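Local coordinates for 3-oxoacyl-(acyl-carrier protein) synthase II (Thermus thermophilus, PDB 1J3N) that probably catalyses the condensation step of fatty acid elongation, joining acyl groups to malonyl units carried on acyl-carrier protein, as a homodimeric beta-ketoacyl synthase, at residues R34-F39 / R47-V52; F227-G232 / H338-A343; T332-G337 / P362-E367. All coordinates share one frame; numbering follows the deposited sequence.

Contact 1: R34-F39 / R47-V52; sequences RPITRF and RIAAEV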
loop_
_atom_site.group_PDB
_atom_site.type_symbol
_atom_site.label_atom_id
_atom_site.label_comp_id
_atom_site.label_asym_id
_atom_site.label_seq_id
_atom_site.Cartn_x
_atom_site.Cartn_y
_atom_site.Cartn_z
ATOM N N ARG A 34 -5.173 -16.887 -23.727
ATOM C CA ARG A 34 -5.421 -18.244 -24.199
ATOM C C ARG A 34 -6.354 -18.980 -23.253
ATOM O O ARG A 34 -6.696 -18.467 -22.192
ATOM C CB ARG A 34 -4.090 -19.001 -24.275
ATOM C CG ARG A 34 -3.437 -19.233 -22.905
ATOM C CD ARG A 34 -2.009 -19.758 -23.037
ATOM N NE ARG A 34 -1.417 -20.098 -21.742
ATOM C CZ ARG A 34 -0.135 -20.411 -21.564
ATOM N NH1 ARG A 34 0.698 -20.428 -22.598
ATOM N NH2 ARG A 34 0.320 -20.710 -20.353
ATOM N N PRO A 35 -6.797 -20.190 -23.636
ATOM C CA PRO A 35 -7.684 -20.936 -22.743
ATOM C C PRO A 35 -6.892 -21.162 -21.447
ATOM O O PRO A 35 -5.688 -21.414 -21.492
ATOM C CB PRO A 35 -7.933 -22.231 -23.517
ATOM C CG PRO A 35 -7.860 -21.784 -24.941
ATOM C CD PRO A 35 -6.651 -20.888 -24.929
ATOM N N ILE A 36 -7.558 -21.056 -20.302
ATOM C CA ILE A 36 -6.879 -21.217 -19.020
ATOM C C ILE A 36 -6.312 -22.614 -18.812
ATOM O O ILE A 36 -7.008 -23.612 -18.971
ATOM C CB ILE A 36 -7.835 -20.859 -17.849
ATOM C CG1 ILE A 36 -8.237 -19.381 -17.948
ATOM C CG2 ILE A 36 -7.161 -21.118 -16.499
ATOM C CD1 ILE A 36 -9.437 -19.009 -17.073
ATOM N N THR A 37 -5.034 -22.672 -18.455
ATOM C CA THR A 37 -4.367 -23.942 -18.204
ATOM C C THR A 37 -3.916 -24.034 -16.748
ATOM O O THR A 37 -3.664 -25.128 -16.248
ATOM C CB THR A 37 -3.129 -24.119 -19.096
ATOM O OG1 THR A 37 -2.148 -23.137 -18.747
ATOM C CG2 THR A 37 -3.498 -23.966 -20.569
ATOM N N ARG A 38 -3.824 -22.888 -16.072
ATOM C CA ARG A 38 -3.398 -22.843 -14.669
ATOM C C ARG A 38 -4.248 -23.757 -13.784
ATOM O O ARG A 38 -3.747 -24.369 -12.837
ATOM C CB ARG A 38 -3.459 -21.404 -14.145
ATOM C CG ARG A 38 -2.968 -21.225 -12.710
ATOM C CD ARG A 38 -1.525 -21.691 -12.549
ATOM N NE ARG A 38 -0.638 -21.102 -13.552
ATOM C CZ ARG A 38 -0.425 -19.794 -13.699
ATOM N NH1 ARG A 38 -1.028 -18.915 -12.901
ATOM N NH2 ARG A 38 0.376 -19.364 -14.660
ATOM N N PHE A 39 -5.542 -23.823 -14.080
ATOM C CA PHE A 39 -6.469 -24.688 -13.354
ATOM C C PHE A 39 -7.632 -24.978 -14.291
ATOM O O PHE A 39 -7.726 -24.384 -15.363
ATOM C CB PHE A 39 -6.991 -24.027 -12.066
ATOM C CG PHE A 39 -7.731 -22.737 -12.293
ATOM C CD1 PHE A 39 -7.041 -21.536 -12.425
ATOM C CD2 PHE A 39 -9.120 -22.729 -12.403
ATOM C CE1 PHE A 39 -7.721 -20.345 -12.667
ATOM C CE2 PHE A 39 -9.809 -21.541 -12.647
ATOM C CZ PHE A 39 -9.105 -20.346 -12.780
ATOM N N ARG A 47 -13.285 -18.344 -19.302
ATOM C CA ARG A 47 -12.323 -19.437 -19.301
ATOM C C ARG A 47 -11.043 -19.142 -20.068
ATOM O O ARG A 47 -10.388 -20.061 -20.578
ATOM C CB ARG A 47 -13.014 -20.689 -19.858
ATOM C CG ARG A 47 -14.338 -20.985 -19.149
ATOM C CD ARG A 47 -15.025 -22.235 -19.681
ATOM N NE ARG A 47 -15.594 -22.055 -21.017
ATOM C CZ ARG A 47 -16.781 -21.512 -21.267
ATOM N NH1 ARG A 47 -17.545 -21.086 -20.268
ATOM N NH2 ARG A 47 -17.210 -21.404 -22.520
ATOM N N ILE A 48 -10.691 -17.860 -20.135
ATOM C CA ILE A 48 -9.493 -17.403 -20.839
ATOM C C ILE A 48 -8.725 -16.412 -19.958
ATOM O O ILE A 48 -9.311 -15.744 -19.108
ATOM C CB ILE A 48 -9.849 -16.673 -22.157
ATOM C CG1 ILE A 48 -10.722 -15.450 -21.853
ATOM C CG2 ILE A 48 -10.536 -17.635 -23.116
ATOM C CD1 ILE A 48 -11.003 -14.555 -23.059
ATOM N N ALA A 49 -7.418 -16.320 -20.174
ATOM C CA ALA A 49 -6.581 -15.407 -19.398
ATOM C C ALA A 49 -5.219 -15.271 -20.066
ATOM O O ALA A 49 -4.872 -16.053 -20.965
ATOM C CB ALA A 49 -6.412 -15.932 -17.964
ATOM N N ALA A 50 -4.454 -14.276 -19.624
ATOM C CA ALA A 50 -3.118 -14.039 -20.162
ATOM C C ALA A 50 -2.142 -14.644 -19.164
ATOM O O ALA A 50 -1.706 -13.978 -18.229
ATOM C CB ALA A 50 -2.867 -12.534 -20.322
ATOM N N GLU A 51 -1.816 -15.916 -19.366
ATOM C CA GLU A 51 -0.917 -16.627 -18.473
ATOM C C GLU A 51 0.558 -16.457 -18.808
ATOM O O GLU A 51 0.948 -16.284 -19.970
ATOM C CB GLU A 51 -1.270 -18.121 -18.449
ATOM C CG GLU A 51 -2.721 -18.413 -18.083
ATOM C CD GLU A 51 -3.041 -19.900 -18.107
ATOM O OE1 GLU A 51 -2.420 -20.621 -18.919
ATOM O OE2 GLU A 51 -3.917 -20.346 -17.332
ATOM N N VAL A 52 1.373 -16.491 -17.759
ATOM C CA VAL A 52 2.810 -16.372 -17.893
ATOM C C VAL A 52 3.402 -17.776 -17.861
ATOM O O VAL A 52 2.921 -18.641 -17.134
ATOM C CB VAL A 52 3.422 -15.558 -16.722
ATOM C CG1 VAL A 52 4.913 -15.806 -16.645
ATOM C CG2 VAL A 52 3.143 -14.063 -16.909
HETATM O O HOH W 1 1.693 -21.121 -16.828
#
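Arg-34 and Ala-49 form an antiparallel hydrogen-bonded pair in the two-stranded sheet of strands 33-35 and 48-50, which lies in the N-terminal part of the synthase, apart from its main mixed sheet. Arg-34 N gives to Ala-49 O at 2.9 Å, and Ala-49 N returns a bond to Arg-34 O at 3.0 Å. The next pair, Pro-35 with Ile-48, is non-hydrogen-bonded, a place where the missing N-H of proline costs no bond across the strands. Ile-36 N then reaches Arg-47 O at 3.0 Å, and beyond it the 34-39 segment swings off, so that end to end the two segments run 80° apart.

Glu-51 bridges the two segments where they diverge. Its CG stands anti to the carbonyl carbon (chi1 -55°) and the chain is extended beyond, which carries the carboxylate up to the turn at Thr-37 and Arg-38. Arg-34 grips OE1 side-on in a salt bridge, NE at 3.0 Å and NH2 bonding to the same oxygen, both on its anti side; the guanidinium and carboxylate planes stand 84° apart. Thr-37 OG1 donates to the syn side of the same OE1 over a short 2.5 Å. OE2 takes two backbone donors from opposite faces of the carboxylate plane, Thr-37 N at 2.8 Å and Arg-38 N at 2.8 Å. Beside this polar cluster, CG1 of Ile-36 packs on Ala-49 CB.

Arg-34 and Arg-38 each have an acidic partner outside the two segments, Asp-53 and Glu-231, and a water links Arg-38 NH2 with Val-52 O. Five donors on the two oxygens of the buried Glu-51 fix the rotation of its carboxylate, and would probably favour its charged form while tying the turn at Thr-37 and Arg-38 to the chain that follows Ala-49.

Contact 2: F227-G232 / H338-A343; sequences FVMGEG and HLLGAA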
loop_
_atom_site.group_PDB
_atom_site.type_symbol
_atom_site.label_atom_id
_atom_site.label_comp_id
_atom_site.label_asym_id
_atom_site.label_seq_id
_atom_site.Cartn_x
_atom_site.Cartn_y
_atom_site.Cartn_z
ATOM N N PHE A 227 -12.657 -6.713 -19.589
ATOM C CA PHE A 227 -11.250 -7.050 -19.729
ATOM C C PHE A 227 -10.901 -8.521 -19.537
ATOM O O PHE A 227 -11.758 -9.349 -19.212
ATOM C CB PHE A 227 -10.385 -6.146 -18.820
ATOM C CG PHE A 227 -10.519 -6.415 -17.349
ATOM C CD1 PHE A 227 -9.837 -7.471 -16.754
ATOM C CD2 PHE A 227 -11.289 -5.581 -16.547
ATOM C CE1 PHE A 227 -9.915 -7.687 -15.383
ATOM C CE2 PHE A 227 -11.373 -5.791 -15.180
ATOM C CZ PHE A 227 -10.682 -6.849 -14.597
ATOM N N VAL A 228 -9.639 -8.840 -19.800
ATOM C CA VAL A 228 -9.135 -10.199 -19.658
ATOM C C VAL A 228 -8.113 -10.117 -18.541
ATOM O O VAL A 228 -7.298 -9.195 -18.509
ATOM C CB VAL A 228 -8.445 -10.688 -20.956
ATOM C CG1 VAL A 228 -7.937 -12.122 -20.778
ATOM C CG2 VAL A 228 -9.422 -10.621 -22.115
ATOM N N MET A 229 -8.162 -11.059 -17.607
ATOM C CA MET A 229 -7.208 -11.015 -16.509
ATOM C C MET A 229 -5.876 -11.583 -16.954
ATOM O O MET A 229 -5.821 -12.636 -17.584
ATOM C CB MET A 229 -7.706 -11.804 -15.298
ATOM C CG MET A 229 -6.866 -11.534 -14.044
ATOM S SD MET A 229 -7.095 -12.759 -12.739
ATOM C CE MET A 229 -8.537 -12.100 -11.895
ATOM N N GLY A 230 -4.810 -10.866 -16.620
ATOM C CA GLY A 230 -3.472 -11.298 -16.964
ATOM C C GLY A 230 -2.698 -11.438 -15.672
ATOM O O GLY A 230 -3.210 -11.127 -14.601
ATOM N N GLU A 231 -1.475 -11.927 -15.755
ATOM C CA GLU A 231 -0.660 -12.088 -14.566
ATOM C C GLU A 231 0.745 -11.682 -14.954
ATOM O O GLU A 231 1.058 -11.548 -16.143
ATOM C CB GLU A 231 -0.667 -13.546 -14.093
ATOM C CG GLU A 231 0.205 -14.469 -14.921
ATOM C CD GLU A 231 0.105 -15.918 -14.487
ATOM O OE1 GLU A 231 -0.118 -16.162 -13.280
ATOM O OE2 GLU A 231 0.265 -16.812 -15.347
ATOM N N GLY A 232 1.588 -11.483 -13.955
ATOM C CA GLY A 232 2.956 -11.106 -14.229
ATOM C C GLY A 232 3.467 -10.074 -13.251
ATOM O O GLY A 232 2.868 -9.838 -12.195
ATOM N N HIS A 338 -5.150 -7.375 -18.688
ATOM C CA HIS A 338 -5.046 -6.490 -17.531
ATOM C C HIS A 338 -4.319 -7.198 -16.392
ATOM O O HIS A 338 -4.845 -8.154 -15.807
ATOM C CB HIS A 338 -6.448 -6.090 -17.069
ATOM C CG HIS A 338 -6.468 -4.956 -16.093
ATOM N ND1 HIS A 338 -5.419 -4.683 -15.241
ATOM C CD2 HIS A 338 -7.424 -4.036 -15.818
ATOM C CE1 HIS A 338 -5.727 -3.645 -14.485
ATOM N NE2 HIS A 338 -6.939 -3.234 -14.813
ATOM N N LEU A 339 -3.121 -6.718 -16.067
ATOM C CA LEU A 339 -2.331 -7.328 -15.016
ATOM C C LEU A 339 -2.626 -6.773 -13.639
ATOM O O LEU A 339 -1.827 -6.935 -12.717
ATOM C CB LEU A 339 -0.836 -7.208 -15.334
ATOM C CG LEU A 339 -0.269 -8.317 -16.237
ATOM C CD1 LEU A 339 -1.026 -8.355 -17.572
ATOM C CD2 LEU A 339 1.216 -8.087 -16.473
ATOM N N LEU A 340 -3.785 -6.130 -13.499
ATOM C CA LEU A 340 -4.199 -5.566 -12.216
ATOM C C LEU A 340 -3.085 -4.789 -11.523
ATOM O O LEU A 340 -2.647 -3.746 -12.008
ATOM C CB LEU A 340 -4.691 -6.690 -11.301
ATOM C CG LEU A 340 -5.850 -7.494 -11.888
ATOM C CD1 LEU A 340 -6.187 -8.669 -10.987
ATOM C CD2 LEU A 340 -7.057 -6.575 -12.055
ATOM N N GLY A 341 -2.635 -5.297 -10.379
ATOM C CA GLY A 341 -1.570 -4.641 -9.637
ATOM C C GLY A 341 -0.254 -4.501 -10.390
ATOM O O GLY A 341 0.565 -3.631 -10.071
ATOM N N ALA A 342 -0.034 -5.356 -11.383
ATOM C CA ALA A 342 1.197 -5.301 -12.170
ATOM C C ALA A 342 1.040 -4.439 -13.425
ATOM O O ALA A 342 2.030 -4.004 -14.011
ATOM C CB ALA A 342 1.647 -6.726 -12.562
ATOM N N ALA A 343 -0.202 -4.191 -13.824
ATOM C CA ALA A 343 -0.501 -3.396 -15.018
ATOM C C ALA A 343 0.304 -2.095 -15.165
ATOM O O ALA A 343 0.965 -1.875 -16.183
ATOM C CB ALA A 343 -2.009 -3.084 -15.059
#
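His-338 is stitched to the 227-232 segment through both sides of its backbone. Its N gives a nearly straight bond to Val-228 O at 2.8 Å, and its O receives Gly-230 N, which sits well above the carbonyl plane. From this bridge the side chain sets out with CG anti to the backbone N (chi1 -167°). CB lies against Phe-227, 3.7 Å from its CD1, and also near Val-228 O. Past CG the imidazole divides. On one branch CD2 hangs over the centre of the Phe-227 ring, 4.1 Å above its plane, the edge of the histidine meeting the face of the phenylalanine in an edge-to-face pair with planes at 54°. On the other, His-338 ND1 accepts a bond of 2.8 Å from Leu-340 N, the donor tilted from the ring plane, and this restrains rotation of the imidazole. CE1 of His-338 looks toward Leu-340 O at the ring edge, while Leu-340 CD2 lies over one face, toward the rim, 4.0 Å from that CE1.

Beyond the two segments the His-338 side chain touches Cys-161 and meets the His-301 ring at about a right angle, a grouping consistent with the Cys-His-His active site of beta-ketoacyl synthases. Phe-227, in the chain leading to strand 232-240, would then back one side of that site's histidine. Leu-340 CD1 also rests near Met-229 CG.

Further along, the close approach is allowed by glycines. Leu-339 CD1 lies 3.9 Å from Gly-230 CA, where a side chain would collide with it, and at Gly-232 the positive phi would push any side chain against the preceding carbonyl O. Leu-339 CD2 covers Glu-231 O, a buried carbonyl without a polar partner, and Ala-342 CB rests 3.4 Å from Gly-232 O.

Contact 3: T332-G337 / P362-E367; sequences TKSMIG and PTINLE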
loop_
_atom_site.group_PDB
_atom_site.type_symbol
_atom_site.label_atom_id
_atom_site.label_comp_id
_atom_site.label_asym_id
_atom_site.label_seq_id
_atom_site.Cartn_x
_atom_site.Cartn_y
_atom_site.Cartn_z
ATOM N N THR A 332 -1.530 -1.523 -24.205
ATOM C CA THR A 332 -0.735 -2.734 -24.067
ATOM C C THR A 332 -1.694 -3.885 -23.739
ATOM O O THR A 332 -1.500 -5.024 -24.177
ATOM C CB THR A 332 0.281 -2.587 -22.908
ATOM O OG1 THR A 332 1.117 -1.448 -23.149
ATOM C CG2 THR A 332 1.150 -3.843 -22.779
ATOM N N LYS A 333 -2.743 -3.564 -22.985
ATOM C CA LYS A 333 -3.727 -4.556 -22.563
ATOM C C LYS A 333 -4.374 -5.323 -23.709
ATOM O O LYS A 333 -4.987 -6.369 -23.497
ATOM C CB LYS A 333 -4.806 -3.893 -21.707
ATOM C CG LYS A 333 -4.277 -3.315 -20.397
ATOM C CD LYS A 333 -5.416 -2.970 -19.435
ATOM C CE LYS A 333 -4.886 -2.521 -18.069
ATOM N NZ LYS A 333 -4.114 -1.247 -18.131
ATOM N N SER A 334 -4.239 -4.802 -24.925
ATOM C CA SER A 334 -4.792 -5.476 -26.089
ATOM C C SER A 334 -4.016 -6.778 -26.281
ATOM O O SER A 334 -4.568 -7.783 -26.739
ATOM C CB SER A 334 -4.640 -4.598 -27.331
ATOM O OG SER A 334 -3.281 -4.280 -27.559
ATOM N N MET A 335 -2.736 -6.754 -25.906
ATOM C CA MET A 335 -1.868 -7.919 -26.050
ATOM C C MET A 335 -1.679 -8.798 -24.814
ATOM O O MET A 335 -1.710 -10.028 -24.919
ATOM C CB MET A 335 -0.493 -7.478 -26.546
ATOM C CG MET A 335 -0.492 -6.926 -27.960
ATOM S SD MET A 335 1.105 -6.213 -28.396
ATOM C CE MET A 335 0.898 -4.557 -27.778
ATOM N N ILE A 336 -1.469 -8.184 -23.654
ATOM C CA ILE A 336 -1.246 -8.954 -22.427
ATOM C C ILE A 336 -2.409 -8.943 -21.447
ATOM O O ILE A 336 -2.330 -9.538 -20.371
ATOM C CB ILE A 336 -0.004 -8.448 -21.662
ATOM C CG1 ILE A 336 -0.230 -7.000 -21.202
ATOM C CG2 ILE A 336 1.230 -8.556 -22.546
ATOM C CD1 ILE A 336 0.859 -6.477 -20.254
ATOM N N GLY A 337 -3.492 -8.268 -21.807
ATOM C CA GLY A 337 -4.623 -8.212 -20.902
ATOM C C GLY A 337 -4.377 -7.237 -19.761
ATOM O O GLY A 337 -3.495 -6.387 -19.846
ATOM N N PRO A 362 1.539 -1.111 -30.797
ATOM C CA PRO A 362 0.167 -1.084 -31.319
ATOM C C PRO A 362 -0.931 -1.532 -30.363
ATOM O O PRO A 362 -0.675 -2.134 -29.317
ATOM C CB PRO A 362 0.249 -2.032 -32.497
ATOM C CG PRO A 362 1.080 -3.140 -31.891
ATOM C CD PRO A 362 2.209 -2.365 -31.197
ATOM N N THR A 363 -2.163 -1.234 -30.754
ATOM C CA THR A 363 -3.332 -1.654 -30.006
ATOM C C THR A 363 -3.895 -2.684 -30.969
ATOM O O THR A 363 -4.515 -2.318 -31.972
ATOM C CB THR A 363 -4.370 -0.521 -29.840
ATOM O OG1 THR A 363 -3.787 0.576 -29.130
ATOM C CG2 THR A 363 -5.577 -1.018 -29.062
ATOM N N ILE A 364 -3.656 -3.965 -30.703
ATOM C CA ILE A 364 -4.171 -4.997 -31.602
ATOM C C ILE A 364 -5.680 -5.190 -31.448
ATOM O O ILE A 364 -6.306 -4.618 -30.555
ATOM C CB ILE A 364 -3.460 -6.365 -31.380
ATOM C CG1 ILE A 364 -3.820 -6.942 -30.010
ATOM C CG2 ILE A 364 -1.941 -6.190 -31.499
ATOM C CD1 ILE A 364 -3.334 -8.377 -29.818
ATOM N N ASN A 365 -6.256 -5.991 -32.341
ATOM C CA ASN A 365 -7.682 -6.298 -32.336
ATOM C C ASN A 365 -8.578 -5.100 -32.633
ATOM O O ASN A 365 -9.794 -5.168 -32.444
ATOM C CB ASN A 365 -8.101 -6.918 -30.996
ATOM C CG ASN A 365 -7.460 -8.278 -30.746
ATOM O OD1 ASN A 365 -7.179 -9.034 -31.682
ATOM N ND2 ASN A 365 -7.249 -8.603 -29.473
ATOM N N LEU A 366 -7.980 -4.009 -33.096
ATOM C CA LEU A 366 -8.730 -2.802 -33.428
ATOM C C LEU A 366 -9.405 -3.000 -34.795
ATOM O O LEU A 366 -9.229 -2.200 -35.714
ATOM C CB LEU A 366 -7.771 -1.612 -33.478
ATOM C CG LEU A 366 -8.350 -0.209 -33.362
ATOM C CD1 LEU A 366 -8.798 0.050 -31.933
ATOM C CD2 LEU A 366 -7.296 0.795 -33.767
ATOM N N GLU A 367 -10.178 -4.076 -34.912
ATOM C CA GLU A 367 -10.876 -4.417 -36.147
ATOM C C GLU A 367 -12.080 -3.511 -36.414
ATOM O O GLU A 367 -12.261 -3.010 -37.525
ATOM C CB GLU A 367 -11.332 -5.881 -36.086
ATOM C CG GLU A 367 -12.007 -6.390 -37.353
ATOM C CD GLU A 367 -12.400 -7.852 -37.257
ATOM O OE1 GLU A 367 -11.495 -8.706 -37.126
ATOM O OE2 GLU A 367 -13.614 -8.149 -37.305
#
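Ser-334 and Met-335, on the short helix 333-336 that flanks the probable active site of this condensing enzyme, meet the loop following strand 359-360. Ser-334 OG lies between the backbone N and the carbonyl carbon (chi1 58°), which turns it to Ile-364 N for a weak hydrogen bond of 3.2 Å; its firmer partner is Ser-331 O. The end of the Ile-364 side chain reaches the helix, crossing Met-335 at a slant, with CD1 3.4 Å from Ser-334 O and 3.7 Å from Met-335 CG. Met-335 bends at its last torsion, so that CE comes 3.3 Å from Pro-362 O and also approaches the proline ring at CD. An alanine in place of Ile-364 would probably open a gap beside Met-335 CG and Ser-334 O, leaving the methionine side chain freer to turn. Outside the two segments, Thr-363 OG1 bonds Ser-331 N and Phe-377 O, and Asn-365 ND2 bonds Glu-214 O and Ser-217 O, which holds the start of the loop at two points. This seam, between the helix after strand 328-330 and a loop past helix 343-357, belongs to the C-terminal half of the thiolase-type fold.

How the contacts relate
Contact 1 comes first along the chain, whereas contacts 2 and 3 cross, with 332-337 running straight into 338-343. The centre of contact 2 lies about 7 Å from the chain's centre, about 12 Å from the centre of contact 1 and 13 Å from that of contact 3. Glu-231 joins the first two through a salt bridge, OE2 2.6 Å from Arg-38 NH2. His-338 joins the second and third, its CG 3.5 Å from Lys-333 CE. Contacts 1 and 3, centres about 17 Å apart, meet where Ala-50 CB packs on Ile-336 O. Contact 2 alone pairs the N-terminal with the C-terminal synthase domain. Contacts 1 and 3 thus flank contact 2, which holds the probable active-site histidine.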